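PDB 1WYZ: putative S-adenosylmethionine-dependent methyltransferase from Bacteroides thetaiotaomicron, which probably transfers a methyl group from S-adenosylmethionine to a substrate, like other RsmI-like methyltransferases. Local coordinates for residues L12-V20 with A198-E206; Q167-N178 with K225-Y233. All blocks are in the same frame, centred on the assembly; numbering follows the deposited sequence.

Contact 1 (L12-V20 with A198-E206); sequences LGDTPLEQV and AANITCEGE
Leu12 lies across the Thr202 side chain at about a right angle, its CB 3.7 Å from Thr202 OG1, while Leu12 CD2 lies against the methyl CG2 and continues on to Ile201 CB, 4.2 Å away. Val20 also crosses Thr202 squarely, its CG1 on Thr202 CB at 4.0 Å. The one hydrogen bond between the segments runs from Gln19 NE2 to Thr202 O (3.0 Å, 157° at the hydrogen), in the carbonyl plane on a lone pair. With CG anti to the backbone N (chi1 -171°) and the chain extended beyond it, the Gln19 amide is carried out to that carbonyl. A leucine in its place would probably leave Thr202 O without this donor and the turn without its one hydrogen bond to 12-20. Thr202 is the third residue of a type II beta turn, Asn200 to Cys203, which follows strand 194-199 in the C-terminal domain; 12-20 follows strand 5-8 of the N-terminal parallel sheet, so the contact bridges the two domains. Thr15 brings its methyl CG2 to Thr202 O as well, and Cys203 SG rests 3.6 Å from Gly13 CA.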
ATOM      1  N   LEU A  12     -10.311   7.948  -0.736  1.00 40.49           N
ATOM      2  CA  LEU A  12     -10.893   6.680  -1.163  1.00 41.71           C
ATOM      3  C   LEU A  12     -12.400   6.861  -1.347  1.00 41.81           C
ATOM      4  O   LEU A  12     -13.012   6.241  -2.213  1.00 41.78           O
ATOM      5  CB  LEU A  12     -10.618   5.590  -0.115  1.00 53.25           C
ATOM      6  CG  LEU A  12      -9.661   4.421  -0.421  1.00 54.06           C
ATOM      7  CD1 LEU A  12      -8.383   4.913  -1.100  1.00 53.39           C
ATOM      8  CD2 LEU A  12      -9.331   3.697   0.878  1.00 50.31           C
ATOM      9  N   GLY A  13     -12.998   7.720  -0.529  1.00 39.87           N
ATOM     10  CA  GLY A  13     -14.424   7.968  -0.638  1.00 39.65           C
ATOM     11  C   GLY A  13     -14.765   9.417  -0.347  1.00 39.06           C
ATOM     12  O   GLY A  13     -14.022  10.321  -0.713  1.00 38.10           O
ATOM     13  N   ASP A  14     -15.900   9.630   0.313  1.00 62.80           N
ATOM     14  CA  ASP A  14     -16.360  10.966   0.676  1.00 63.43           C
ATOM     15  C   ASP A  14     -15.989  11.264   2.136  1.00 62.84           C
ATOM     16  O   ASP A  14     -16.788  11.053   3.050  1.00 61.90           O
ATOM     17  CB  ASP A  14     -17.879  11.062   0.476  1.00 68.42           C
ATOM     18  CG  ASP A  14     -18.483  12.287   1.141  1.00 71.11           C
ATOM     19  OD1 ASP A  14     -17.963  13.398   0.917  1.00 72.08           O
ATOM     20  OD2 ASP A  14     -19.477  12.140   1.886  1.00 71.52           O
ATOM     21  N   THR A  15     -14.766  11.746   2.345  1.00 34.81           N
ATOM     22  CA  THR A  15     -14.284  12.057   3.687  1.00 32.71           C
ATOM     23  C   THR A  15     -13.470  13.333   3.705  1.00 30.86           C
ATOM     24  O   THR A  15     -12.987  13.786   2.679  1.00 28.68           O
ATOM     25  CB  THR A  15     -13.342  10.969   4.232  1.00 38.59           C
ATOM     26  OG1 THR A  15     -12.196  10.872   3.370  1.00 37.74           O
ATOM     27  CG2 THR A  15     -14.045   9.628   4.328  1.00 36.96           C
ATOM     28  N   PRO A  16     -13.302  13.925   4.892  1.00 42.21           N
ATOM     29  CA  PRO A  16     -12.508  15.159   4.986  1.00 41.42           C
ATOM     30  C   PRO A  16     -11.072  14.814   4.575  1.00 41.61           C
ATOM     31  O   PRO A  16     -10.472  13.893   5.132  1.00 41.14           O
ATOM     32  CB  PRO A  16     -12.605  15.521   6.469  1.00 38.73           C
ATOM     33  CG  PRO A  16     -13.946  14.932   6.881  1.00 40.87           C
ATOM     34  CD  PRO A  16     -13.948  13.595   6.178  1.00 37.76           C
ATOM     35  N   LEU A  17     -10.531  15.539   3.599  1.00 48.72           N
ATOM     36  CA  LEU A  17      -9.169  15.292   3.122  1.00 49.17           C
ATOM     37  C   LEU A  17      -8.122  15.099   4.229  1.00 50.69           C
ATOM     38  O   LEU A  17      -7.177  14.325   4.071  1.00 51.39           O
ATOM     39  CB  LEU A  17      -8.716  16.428   2.203  1.00 32.32           C
ATOM     40  CG  LEU A  17      -8.952  16.293   0.697  1.00 32.61           C
ATOM     41  CD1 LEU A  17     -10.413  16.046   0.408  1.00 31.20           C
ATOM     42  CD2 LEU A  17      -8.465  17.563  -0.000  1.00 33.41           C
ATOM     43  N   GLU A  18      -8.292  15.793   5.347  1.00 39.38           N
ATOM     44  CA  GLU A  18      -7.351  15.696   6.454  1.00 41.70           C
ATOM     45  C   GLU A  18      -7.409  14.376   7.231  1.00 40.21           C
ATOM     46  O   GLU A  18      -6.551  14.108   8.079  1.00 39.79           O
ATOM     47  CB  GLU A  18      -7.561  16.864   7.429  1.00 76.51           C
ATOM     48  CG  GLU A  18      -9.002  17.064   7.877  1.00 82.12           C
ATOM     49  CD  GLU A  18      -9.806  17.942   6.924  1.00 84.34           C
ATOM     50  OE1 GLU A  18      -9.990  17.568   5.743  1.00 83.33           O
ATOM     51  OE2 GLU A  18     -10.259  19.018   7.368  1.00 85.48           O
ATOM     52  N   GLN A  19      -8.415  13.558   6.956  1.00 37.52           N
ATOM     53  CA  GLN A  19      -8.541  12.280   7.647  1.00 36.32           C
ATOM     54  C   GLN A  19      -7.661  11.222   6.975  1.00 33.58           C
ATOM     55  O   GLN A  19      -7.263  10.234   7.597  1.00 31.63           O
ATOM     56  CB  GLN A  19      -9.999  11.816   7.621  1.00 49.98           C
ATOM     57  CG  GLN A  19     -10.323  10.594   8.481  1.00 50.71           C
ATOM     58  CD  GLN A  19     -11.498   9.784   7.923  1.00 52.86           C
ATOM     59  OE1 GLN A  19     -12.563  10.329   7.620  1.00 53.50           O
ATOM     60  NE2 GLN A  19     -11.303   8.477   7.787  1.00 50.39           N
ATOM     61  N   VAL A  20      -7.338  11.443   5.705  1.00 34.87           N
ATOM     62  CA  VAL A  20      -6.552  10.464   4.973  1.00 32.25           C
ATOM     63  C   VAL A  20      -5.333  10.970   4.197  1.00 32.39           C
ATOM     64  O   VAL A  20      -4.632  10.174   3.574  1.00 29.99           O
ATOM     65  CB  VAL A  20      -7.474   9.687   4.024  1.00 31.06           C
ATOM     66  CG1 VAL A  20      -8.554   8.955   4.840  1.00 26.52           C
ATOM     67  CG2 VAL A  20      -8.117  10.646   3.022  1.00 28.24           C
ATOM     68  N   ALA A 198     -13.812  -6.172   3.135  1.00 34.52           N
ATOM     69  CA  ALA A 198     -13.518  -4.804   3.553  1.00 34.59           C
ATOM     70  C   ALA A 198     -14.258  -3.799   2.670  1.00 36.34           C
ATOM     71  O   ALA A 198     -13.822  -3.495   1.553  1.00 36.60           O
ATOM     72  CB  ALA A 198     -12.025  -4.559   3.497  1.00 31.16           C
ATOM     73  N   ALA A 199     -15.374  -3.287   3.183  1.00 40.12           N
ATOM     74  CA  ALA A 199     -16.207  -2.330   2.464  1.00 40.82           C
ATOM     75  C   ALA A 199     -16.160  -0.921   3.077  1.00 41.77           C
ATOM     76  O   ALA A 199     -16.060  -0.767   4.291  1.00 43.01           O
ATOM     77  CB  ALA A 199     -17.633  -2.847   2.440  1.00 49.62           C
ATOM     78  N   ASN A 200     -16.249   0.099   2.228  1.00 44.14           N
ATOM     79  CA  ASN A 200     -16.203   1.495   2.658  1.00 43.54           C
ATOM     80  C   ASN A 200     -15.025   1.821   3.547  1.00 44.02           C
ATOM     81  O   ASN A 200     -15.188   2.468   4.580  1.00 43.77           O
ATOM     82  CB  ASN A 200     -17.471   1.891   3.398  1.00 51.77           C
ATOM     83  CG  ASN A 200     -18.628   2.126   2.467  1.00 55.60           C
ATOM     84  OD1 ASN A 200     -18.476   2.747   1.409  1.00 54.72           O
ATOM     85  ND2 ASN A 200     -19.804   1.648   2.856  1.00 57.76           N
ATOM     86  N   ILE A 201     -13.836   1.387   3.142  1.00 33.47           N
ATOM     87  CA  ILE A 201     -12.634   1.644   3.924  1.00 31.55           C
ATOM     88  C   ILE A 201     -12.419   3.160   4.043  1.00 31.87           C
ATOM     89  O   ILE A 201     -12.447   3.889   3.044  1.00 28.94           O
ATOM     90  CB  ILE A 201     -11.397   0.945   3.265  1.00 29.34           C
ATOM     91  CG1 ILE A 201     -11.685  -0.554   3.107  1.00 24.83           C
ATOM     92  CG2 ILE A 201     -10.154   1.149   4.118  1.00 24.73           C
ATOM     93  CD1 ILE A 201     -10.739  -1.295   2.162  1.00 46.80           C
ATOM     94  N   THR A 202     -12.220   3.609   5.285  1.00 52.60           N
ATOM     95  CA  THR A 202     -12.014   5.021   5.649  1.00 54.07           C
ATOM     96  C   THR A 202     -13.281   5.897   5.576  1.00 57.39           C
ATOM     97  O   THR A 202     -13.253   7.056   5.999  1.00 58.12           O
ATOM     98  CB  THR A 202     -10.912   5.710   4.788  1.00 29.08           C
ATOM     99  OG1 THR A 202     -11.437   6.028   3.495  1.00 29.01           O
ATOM    100  CG2 THR A 202      -9.704   4.811   4.644  1.00 27.35           C
ATOM    101  N   CYS A 203     -14.384   5.352   5.057  1.00 41.94           N
ATOM    102  CA  CYS A 203     -15.634   6.118   4.934  1.00 44.93           C
ATOM    103  C   CYS A 203     -16.571   6.023   6.141  1.00 46.86           C
ATOM    104  O   CYS A 203     -17.689   6.534   6.108  1.00 49.57           O
ATOM    105  CB  CYS A 203     -16.393   5.680   3.684  1.00 45.18           C
ATOM    106  SG  CYS A 203     -15.478   5.925   2.153  1.00 46.75           S
ATOM    107  N   GLU A 204     -16.101   5.374   7.200  1.00 91.46           N
ATOM    108  CA  GLU A 204     -16.864   5.185   8.437  1.00 96.07           C
ATOM    109  C   GLU A 204     -18.234   4.506   8.337  1.00 96.81           C
ATOM    110  O   GLU A 204     -18.939   4.362   9.334  1.00 97.19           O
ATOM    111  CB  GLU A 204     -16.964   6.496   9.221  1.00 75.22           C
ATOM    112  CG  GLU A 204     -15.644   6.845   9.908  1.00 81.20           C
ATOM    113  CD  GLU A 204     -14.943   5.607  10.477  1.00 83.89           C
ATOM    114  OE1 GLU A 204     -15.491   4.982  11.415  1.00 85.27           O
ATOM    115  OE2 GLU A 204     -13.845   5.260   9.984  1.00 83.75           O
ATOM    116  N   GLY A 205     -18.614   4.109   7.127  1.00 61.14           N
ATOM    117  CA  GLY A 205     -19.824   3.331   6.949  1.00 57.20           C
ATOM    118  C   GLY A 205     -19.116   1.984   6.899  1.00 55.38           C
ATOM    119  O   GLY A 205     -19.705   0.907   6.781  1.00 54.14           O
ATOM    120  N   GLU A 206     -17.792   2.115   6.996  1.00 42.29           N
ATOM    121  CA  GLU A 206     -16.800   1.054   6.980  1.00 37.96           C
ATOM    122  C   GLU A 206     -17.199  -0.265   7.606  1.00 33.71           C
ATOM    123  O   GLU A 206     -17.868  -0.316   8.622  1.00 33.81           O
ATOM    124  CB  GLU A 206     -15.522   1.563   7.659  1.00 48.57           C
ATOM    125  CG  GLU A 206     -14.416   0.511   7.824  1.00 52.29           C
ATOM    126  CD  GLU A 206     -13.187   1.026   8.580  1.00 52.70           C
ATOM    127  OE1 GLU A 206     -12.400   1.818   8.005  1.00 50.94           O
ATOM    128  OE2 GLU A 206     -13.021   0.630   9.756  1.00 52.70           O
TER

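Contact 2 (Q167-N178 with K225-Y233); sequences QTQLFIETPYRN and KIPCIFLLY
Phe171 and Phe230 leave their strands with different first torsions: Phe171 CG sits between its backbone N and carbonyl carbon (chi1 53°), whereas Phe230 CG is anti to its carbonyl carbon (chi1 -63°). The Phe171 ring therefore leans across the neighbouring strand and takes Phe230 CB over one face, in a CH-pi contact 4.0 Å from the ring centroid. The two rings meet obliquely, their planes at 48°. At the edge of the Phe171 ring, CE2 touches Leu232 CG at 3.9 Å. On the other face of the sheet Leu170 and Leu231 lie side by side, pointing the same way, with CG to CG at 3.8 Å; Ile172 CG2 meets Ile229 CG1 in the same manner at 3.6 Å.

Strands 168-173 and 228-233 run antiparallel, and Gln169-Leu232 and Phe171-Phe230 are hydrogen-bonded pairs. Within each pair both N-H groups are used; the bond from Phe230 N to Phe171 O is 2.9 Å. Beyond the strands Pro175 CB packs on Pro227 CD at 3.9 Å. Tyr233, at the far end, holds a ring face over Thr168 OG1, a hydroxyl that hydrogen-bonds to the carbonyl of Asn134.

The pair lies in the middle of a mixed five-stranded sheet, between strand 138-143 beside 168-173 and strand 194-199 beside 228-233. Helix 178-188 packs on the phenylalanine face, where Met181 touches the side chains of both Phe171 and Phe230, and Ile185 that of Phe171.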
ATOM      1  N   GLN A 167       0.937 -16.522   1.449  1.00 37.34           N
ATOM      2  CA  GLN A 167       0.716 -15.175   0.957  1.00 36.78           C
ATOM      3  C   GLN A 167      -0.742 -14.746   0.803  1.00 35.44           C
ATOM      4  O   GLN A 167      -1.531 -15.376   0.107  1.00 35.72           O
ATOM      5  CB  GLN A 167       1.421 -15.022  -0.379  1.00 39.30           C
ATOM      6  CG  GLN A 167       1.351 -13.646  -0.978  1.00 38.56           C
ATOM      7  CD  GLN A 167       1.936 -13.652  -2.360  1.00 37.93           C
ATOM      8  OE1 GLN A 167       1.240 -13.913  -3.337  1.00 33.38           O
ATOM      9  NE2 GLN A 167       3.236 -13.397  -2.451  1.00 39.08           N
ATOM     10  N   THR A 168      -1.082 -13.648   1.453  1.00 29.10           N
ATOM     11  CA  THR A 168      -2.415 -13.098   1.375  1.00 27.73           C
ATOM     12  C   THR A 168      -2.753 -12.810  -0.090  1.00 28.79           C
ATOM     13  O   THR A 168      -1.905 -12.313  -0.839  1.00 28.85           O
ATOM     14  CB  THR A 168      -2.476 -11.795   2.192  1.00 26.06           C
ATOM     15  OG1 THR A 168      -2.039 -12.073   3.527  1.00 25.44           O
ATOM     16  CG2 THR A 168      -3.901 -11.218   2.226  1.00 24.56           C
ATOM     17  N   GLN A 169      -3.974 -13.133  -0.508  1.00 28.74           N
ATOM     18  CA  GLN A 169      -4.386 -12.869  -1.891  1.00 28.92           C
ATOM     19  C   GLN A 169      -5.498 -11.814  -1.896  1.00 29.16           C
ATOM     20  O   GLN A 169      -6.497 -11.967  -1.195  1.00 30.40           O
ATOM     21  CB  GLN A 169      -4.873 -14.164  -2.551  1.00 30.79           C
ATOM     22  CG  GLN A 169      -3.850 -15.306  -2.533  1.00 30.59           C
ATOM     23  CD  GLN A 169      -2.501 -14.976  -3.210  1.00 31.51           C
ATOM     24  OE1 GLN A 169      -2.436 -14.628  -4.394  1.00 25.87           O
ATOM     25  NE2 GLN A 169      -1.419 -15.103  -2.443  1.00 31.75           N
ATOM     26  N   LEU A 170      -5.328 -10.750  -2.681  1.00 29.91           N
ATOM     27  CA  LEU A 170      -6.318  -9.669  -2.723  1.00 31.52           C
ATOM     28  C   LEU A 170      -6.884  -9.385  -4.103  1.00 32.25           C
ATOM     29  O   LEU A 170      -6.154  -9.393  -5.095  1.00 34.13           O
ATOM     30  CB  LEU A 170      -5.724  -8.344  -2.210  1.00 31.14           C
ATOM     31  CG  LEU A 170      -5.159  -8.126  -0.810  1.00 32.29           C
ATOM     32  CD1 LEU A 170      -3.768  -8.732  -0.701  1.00 31.54           C
ATOM     33  CD2 LEU A 170      -5.080  -6.628  -0.554  1.00 32.47           C
ATOM     34  N   PHE A 171      -8.181  -9.097  -4.152  1.00 29.62           N
ATOM     35  CA  PHE A 171      -8.852  -8.765  -5.402  1.00 31.28           C
ATOM     36  C   PHE A 171     -10.089  -7.903  -5.133  1.00 35.57           C
ATOM     37  O   PHE A 171     -10.675  -7.964  -4.047  1.00 37.31           O
ATOM     38  CB  PHE A 171      -9.214 -10.044  -6.175  1.00 28.37           C
ATOM     39  CG  PHE A 171      -9.990 -11.063  -5.374  1.00 27.03           C
ATOM     40  CD1 PHE A 171     -11.390 -11.028  -5.334  1.00 25.10           C
ATOM     41  CD2 PHE A 171      -9.328 -12.084  -4.694  1.00 26.62           C
ATOM     42  CE1 PHE A 171     -12.124 -11.996  -4.636  1.00 22.10           C
ATOM     43  CE2 PHE A 171     -10.057 -13.067  -3.985  1.00 28.40           C
ATOM     44  CZ  PHE A 171     -11.460 -13.013  -3.963  1.00 24.60           C
ATOM     45  N   ILE A 172     -10.473  -7.086  -6.109  1.00 35.37           N
ATOM     46  CA  ILE A 172     -11.626  -6.208  -5.951  1.00 39.49           C
ATOM     47  C   ILE A 172     -12.747  -6.548  -6.924  1.00 43.10           C
ATOM     48  O   ILE A 172     -12.549  -7.323  -7.870  1.00 43.26           O
ATOM     49  CB  ILE A 172     -11.236  -4.737  -6.151  1.00 62.78           C
ATOM     50  CG1 ILE A 172     -10.770  -4.516  -7.592  1.00 62.95           C
ATOM     51  CG2 ILE A 172     -10.139  -4.354  -5.161  1.00 64.03           C
ATOM     52  CD1 ILE A 172     -10.647  -3.052  -8.013  1.00 54.80           C
ATOM     53  N   GLU A 173     -13.919  -5.963  -6.682  1.00 37.29           N
ATOM     54  CA  GLU A 173     -15.098  -6.210  -7.508  1.00 41.06           C
ATOM     55  C   GLU A 173     -15.969  -4.987  -7.730  1.00 42.76           C
ATOM     56  O   GLU A 173     -16.084  -4.126  -6.856  1.00 42.72           O
ATOM     57  CB  GLU A 173     -15.957  -7.310  -6.885  1.00 69.91           C
ATOM     58  CG  GLU A 173     -15.939  -8.610  -7.670  1.00 72.99           C
ATOM     59  CD  GLU A 173     -16.585  -8.486  -9.043  1.00 72.98           C
ATOM     60  OE1 GLU A 173     -16.321  -7.493  -9.758  1.00 71.89           O
ATOM     61  OE2 GLU A 173     -17.353  -9.400  -9.412  1.00 73.99           O
ATOM     62  N   THR A 174     -16.593  -4.923  -8.903  1.00 52.44           N
ATOM     63  CA  THR A 174     -17.468  -3.806  -9.237  1.00 55.74           C
ATOM     64  C   THR A 174     -18.660  -3.821  -8.274  1.00 58.67           C
ATOM     65  O   THR A 174     -19.196  -4.883  -7.951  1.00 56.22           O
ATOM     66  CB  THR A 174     -17.952  -3.894 -10.709  1.00 80.43           C
ATOM     67  OG1 THR A 174     -18.571  -2.660 -11.084  1.00 81.73           O
ATOM     68  CG2 THR A 174     -18.952  -5.023 -10.881  1.00 80.17           C
ATOM     69  N   PRO A 175     -19.089  -2.636  -7.814  1.00 69.30           N
ATOM     70  CA  PRO A 175     -20.207  -2.503  -6.878  1.00 74.10           C
ATOM     71  C   PRO A 175     -21.374  -3.485  -7.010  1.00 79.04           C
ATOM     72  O   PRO A 175     -21.709  -4.181  -6.048  1.00 78.79           O
ATOM     73  CB  PRO A 175     -20.620  -1.029  -7.032  1.00 74.20           C
ATOM     74  CG  PRO A 175     -20.083  -0.640  -8.386  1.00 73.10           C
ATOM     75  CD  PRO A 175     -18.751  -1.330  -8.400  1.00 71.32           C
ATOM     76  N   TYR A 176     -21.984  -3.571  -8.184  1.00 56.30           N
ATOM     77  CA  TYR A 176     -23.116  -4.477  -8.354  1.00 61.10           C
ATOM     78  C   TYR A 176     -22.778  -5.962  -8.174  1.00 57.92           C
ATOM     79  O   TYR A 176     -23.530  -6.699  -7.533  1.00 55.72           O
ATOM     80  CB  TYR A 176     -23.754  -4.254  -9.727  1.00145.23           C
ATOM     81  CG  TYR A 176     -25.257  -4.077  -9.678  1.00155.74           C
ATOM     82  CD1 TYR A 176     -25.843  -3.142  -8.821  1.00159.80           C
ATOM     83  CD2 TYR A 176     -26.093  -4.831 -10.495  1.00160.29           C
ATOM     84  CE1 TYR A 176     -27.234  -2.963  -8.785  1.00162.71           C
ATOM     85  CE2 TYR A 176     -27.484  -4.658 -10.466  1.00163.13           C
ATOM     86  CZ  TYR A 176     -28.045  -3.725  -9.609  1.00163.87           C
ATOM     87  OH  TYR A 176     -29.412  -3.555  -9.575  1.00167.88           O
ATOM     88  N   ARG A 177     -21.649  -6.390  -8.734  1.00 57.02           N
ATOM     89  CA  ARG A 177     -21.208  -7.785  -8.669  1.00 53.64           C
ATOM     90  C   ARG A 177     -20.814  -8.329  -7.283  1.00 48.84           C
ATOM     91  O   ARG A 177     -20.520  -9.522  -7.141  1.00 47.02           O
ATOM     92  CB  ARG A 177     -20.033  -7.982  -9.631  1.00 89.39           C
ATOM     93  CG  ARG A 177     -20.401  -8.409 -11.035  1.00 92.87           C
ATOM     94  CD  ARG A 177     -20.533  -9.922 -11.113  1.00 96.27           C
ATOM     95  NE  ARG A 177     -20.821 -10.386 -12.470  1.00100.83           N
ATOM     96  CZ  ARG A 177     -20.927 -11.667 -12.815  1.00103.46           C
ATOM     97  NH1 ARG A 177     -20.769 -12.620 -11.905  1.00106.16           N
ATOM     98  NH2 ARG A 177     -21.194 -11.997 -14.071  1.00106.79           N
ATOM     99  N   ASN A 178     -20.818  -7.468  -6.271  1.00 48.33           N
ATOM    100  CA  ASN A 178     -20.424  -7.860  -4.918  1.00 44.56           C
ATOM    101  C   ASN A 178     -21.020  -9.134  -4.338  1.00 43.95           C
ATOM    102  O   ASN A 178     -20.296 -10.071  -4.001  1.00 41.90           O
ATOM    103  CB  ASN A 178     -20.689  -6.716  -3.939  1.00 62.70           C
ATOM    104  CG  ASN A 178     -19.449  -5.908  -3.640  1.00 60.09           C
ATOM    105  OD1 ASN A 178     -18.408  -6.457  -3.283  1.00 56.60           O
ATOM    106  ND2 ASN A 178     -19.555  -4.591  -3.779  1.00 57.16           N
ATOM    107  N   LYS A 225     -25.474  -2.084  -4.359  1.00 84.45           N
ATOM    108  CA  LYS A 225     -24.745  -1.974  -3.107  1.00 86.15           C
ATOM    109  C   LYS A 225     -23.657  -0.899  -3.224  1.00 83.76           C
ATOM    110  O   LYS A 225     -23.914   0.192  -3.730  1.00 81.74           O
ATOM    111  CB  LYS A 225     -24.130  -3.331  -2.753  1.00108.85           C
ATOM    112  CG  LYS A 225     -23.641  -3.441  -1.325  1.00112.09           C
ATOM    113  CD  LYS A 225     -22.805  -4.686  -1.155  1.00113.60           C
ATOM    114  CE  LYS A 225     -21.842  -4.528  -0.001  1.00113.91           C
ATOM    115  NZ  LYS A 225     -20.560  -5.214  -0.307  1.00117.10           N
ATOM    116  N   ILE A 226     -22.446  -1.219  -2.766  1.00111.47           N
ATOM    117  CA  ILE A 226     -21.304  -0.296  -2.797  1.00108.02           C
ATOM    118  C   ILE A 226     -19.983  -1.076  -2.640  1.00103.96           C
ATOM    119  O   ILE A 226     -19.908  -2.012  -1.842  1.00103.83           O
ATOM    120  CB  ILE A 226     -21.437   0.765  -1.679  1.00127.21           C
ATOM    121  CG1 ILE A 226     -22.300   1.932  -2.179  1.00128.01           C
ATOM    122  CG2 ILE A 226     -20.064   1.232  -1.222  1.00128.70           C
ATOM    123  CD1 ILE A 226     -21.768   2.743  -3.390  1.00 70.68           C
ATOM    124  N   PRO A 227     -18.919  -0.663  -3.365  1.00106.26           N
ATOM    125  CA  PRO A 227     -17.563  -1.249  -3.409  1.00101.42           C
ATOM    126  C   PRO A 227     -16.776  -1.652  -2.157  1.00 97.35           C
ATOM    127  O   PRO A 227     -16.851  -1.010  -1.109  1.00 96.44           O
ATOM    128  CB  PRO A 227     -16.787  -0.251  -4.267  1.00 55.74           C
ATOM    129  CG  PRO A 227     -17.438   1.031  -3.951  1.00 57.59           C
ATOM    130  CD  PRO A 227     -18.906   0.661  -4.014  1.00 58.84           C
ATOM    131  N   CYS A 228     -15.996  -2.726  -2.311  1.00 71.34           N
ATOM    132  CA  CYS A 228     -15.160  -3.283  -1.240  1.00 64.57           C
ATOM    133  C   CYS A 228     -14.028  -4.155  -1.805  1.00 60.38           C
ATOM    134  O   CYS A 228     -13.964  -4.394  -3.005  1.00 59.11           O
ATOM    135  CB  CYS A 228     -16.013  -4.129  -0.295  1.00 73.49           C
ATOM    136  SG  CYS A 228     -16.803  -5.535  -1.087  1.00 73.81           S
ATOM    137  N   ILE A 229     -13.140  -4.628  -0.933  1.00 59.89           N
ATOM    138  CA  ILE A 229     -12.019  -5.477  -1.352  1.00 55.47           C
ATOM    139  C   ILE A 229     -12.115  -6.820  -0.647  1.00 51.35           C
ATOM    140  O   ILE A 229     -12.690  -6.903   0.438  1.00 51.05           O
ATOM    141  CB  ILE A 229     -10.643  -4.877  -0.968  1.00 84.87           C
ATOM    142  CG1 ILE A 229     -10.442  -3.520  -1.633  1.00 88.04           C
ATOM    143  CG2 ILE A 229      -9.529  -5.835  -1.367  1.00 84.73           C
ATOM    144  CD1 ILE A 229     -11.231  -2.376  -1.006  1.00 70.95           C
ATOM    145  N   PHE A 230     -11.534  -7.860  -1.240  1.00 42.35           N
ATOM    146  CA  PHE A 230     -11.570  -9.180  -0.625  1.00 37.84           C
ATOM    147  C   PHE A 230     -10.174  -9.745  -0.379  1.00 35.36           C
ATOM    148  O   PHE A 230      -9.273  -9.593  -1.206  1.00 35.27           O
ATOM    149  CB  PHE A 230     -12.374 -10.145  -1.495  1.00 35.77           C
ATOM    150  CG  PHE A 230     -13.822  -9.766  -1.642  1.00 37.01           C
ATOM    151  CD1 PHE A 230     -14.657  -9.717  -0.530  1.00 37.12           C
ATOM    152  CD2 PHE A 230     -14.353  -9.440  -2.895  1.00 40.02           C
ATOM    153  CE1 PHE A 230     -16.004  -9.343  -0.656  1.00 39.29           C
ATOM    154  CE2 PHE A 230     -15.705  -9.064  -3.036  1.00 40.27           C
ATOM    155  CZ  PHE A 230     -16.524  -9.019  -1.912  1.00 38.88           C
ATOM    156  N   LEU A 231      -9.995 -10.396   0.767  1.00 27.21           N
ATOM    157  CA  LEU A 231      -8.709 -10.995   1.106  1.00 23.65           C
ATOM    158  C   LEU A 231      -8.858 -12.444   1.555  1.00 22.87           C
ATOM    159  O   LEU A 231      -9.650 -12.744   2.441  1.00 22.10           O
ATOM    160  CB  LEU A 231      -8.016 -10.212   2.220  1.00 19.13           C
ATOM    161  CG  LEU A 231      -7.722  -8.730   1.996  1.00 19.55           C
ATOM    162  CD1 LEU A 231      -9.017  -7.932   2.178  1.00 19.63           C
ATOM    163  CD2 LEU A 231      -6.644  -8.252   2.988  1.00 17.62           C
ATOM    164  N   LEU A 232      -8.080 -13.333   0.943  1.00 26.63           N
ATOM    165  CA  LEU A 232      -8.092 -14.757   1.270  1.00 29.41           C
ATOM    166  C   LEU A 232      -6.790 -15.165   1.963  1.00 31.21           C
ATOM    167  O   LEU A 232      -5.703 -14.895   1.450  1.00 31.48           O
ATOM    168  CB  LEU A 232      -8.237 -15.603  -0.009  1.00 28.24           C
ATOM    169  CG  LEU A 232      -9.439 -15.455  -0.941  1.00 26.83           C
ATOM    170  CD1 LEU A 232      -9.333 -16.482  -2.049  1.00 27.18           C
ATOM    171  CD2 LEU A 232     -10.725 -15.669  -0.158  1.00 28.34           C
ATOM    172  N   TYR A 233      -6.897 -15.817   3.119  1.00 31.27           N
ATOM    173  CA  TYR A 233      -5.710 -16.278   3.834  1.00 32.67           C
ATOM    174  C   TYR A 233      -6.023 -17.585   4.558  1.00 33.39           C
ATOM    175  O   TYR A 233      -7.158 -18.043   4.497  1.00 32.11           O
ATOM    176  CB  TYR A 233      -5.183 -15.210   4.787  1.00 37.58           C
ATOM    177  CG  TYR A 233      -3.735 -15.442   5.139  1.00 39.51           C
ATOM    178  CD1 TYR A 233      -2.787 -15.679   4.143  1.00 37.69           C
ATOM    179  CD2 TYR A 233      -3.322 -15.493   6.468  1.00 37.09           C
ATOM    180  CE1 TYR A 233      -1.455 -15.977   4.466  1.00 39.23           C
ATOM    181  CE2 TYR A 233      -2.007 -15.784   6.806  1.00 38.25           C
ATOM    182  CZ  TYR A 233      -1.074 -16.028   5.807  1.00 40.45           C
ATOM    183  OH  TYR A 233       0.224 -16.335   6.156  1.00 40.07           O
TER

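The centres of contacts 1 and 2 are 16 Å apart, and both reach the mixed sheet of the C-terminal half, where strands 194-199 and 228-233 are neighbours. Ala198 O lies 2.8 Å from Ile229 N, a probable hydrogen bond, and Ile201 CD1 packs on Ile229 CD1 at 3.4 Å. Along the chain the segments alternate: 12-20, 167-178, 198-206, 225-233. Contact 2 thus lies within the C-terminal domain, joining strands inside its sheet, and contact 1, through the turn that leaves the neighbouring strand 194-199, touches the N-terminal domain at the loop and short helix that follow strand 5-8.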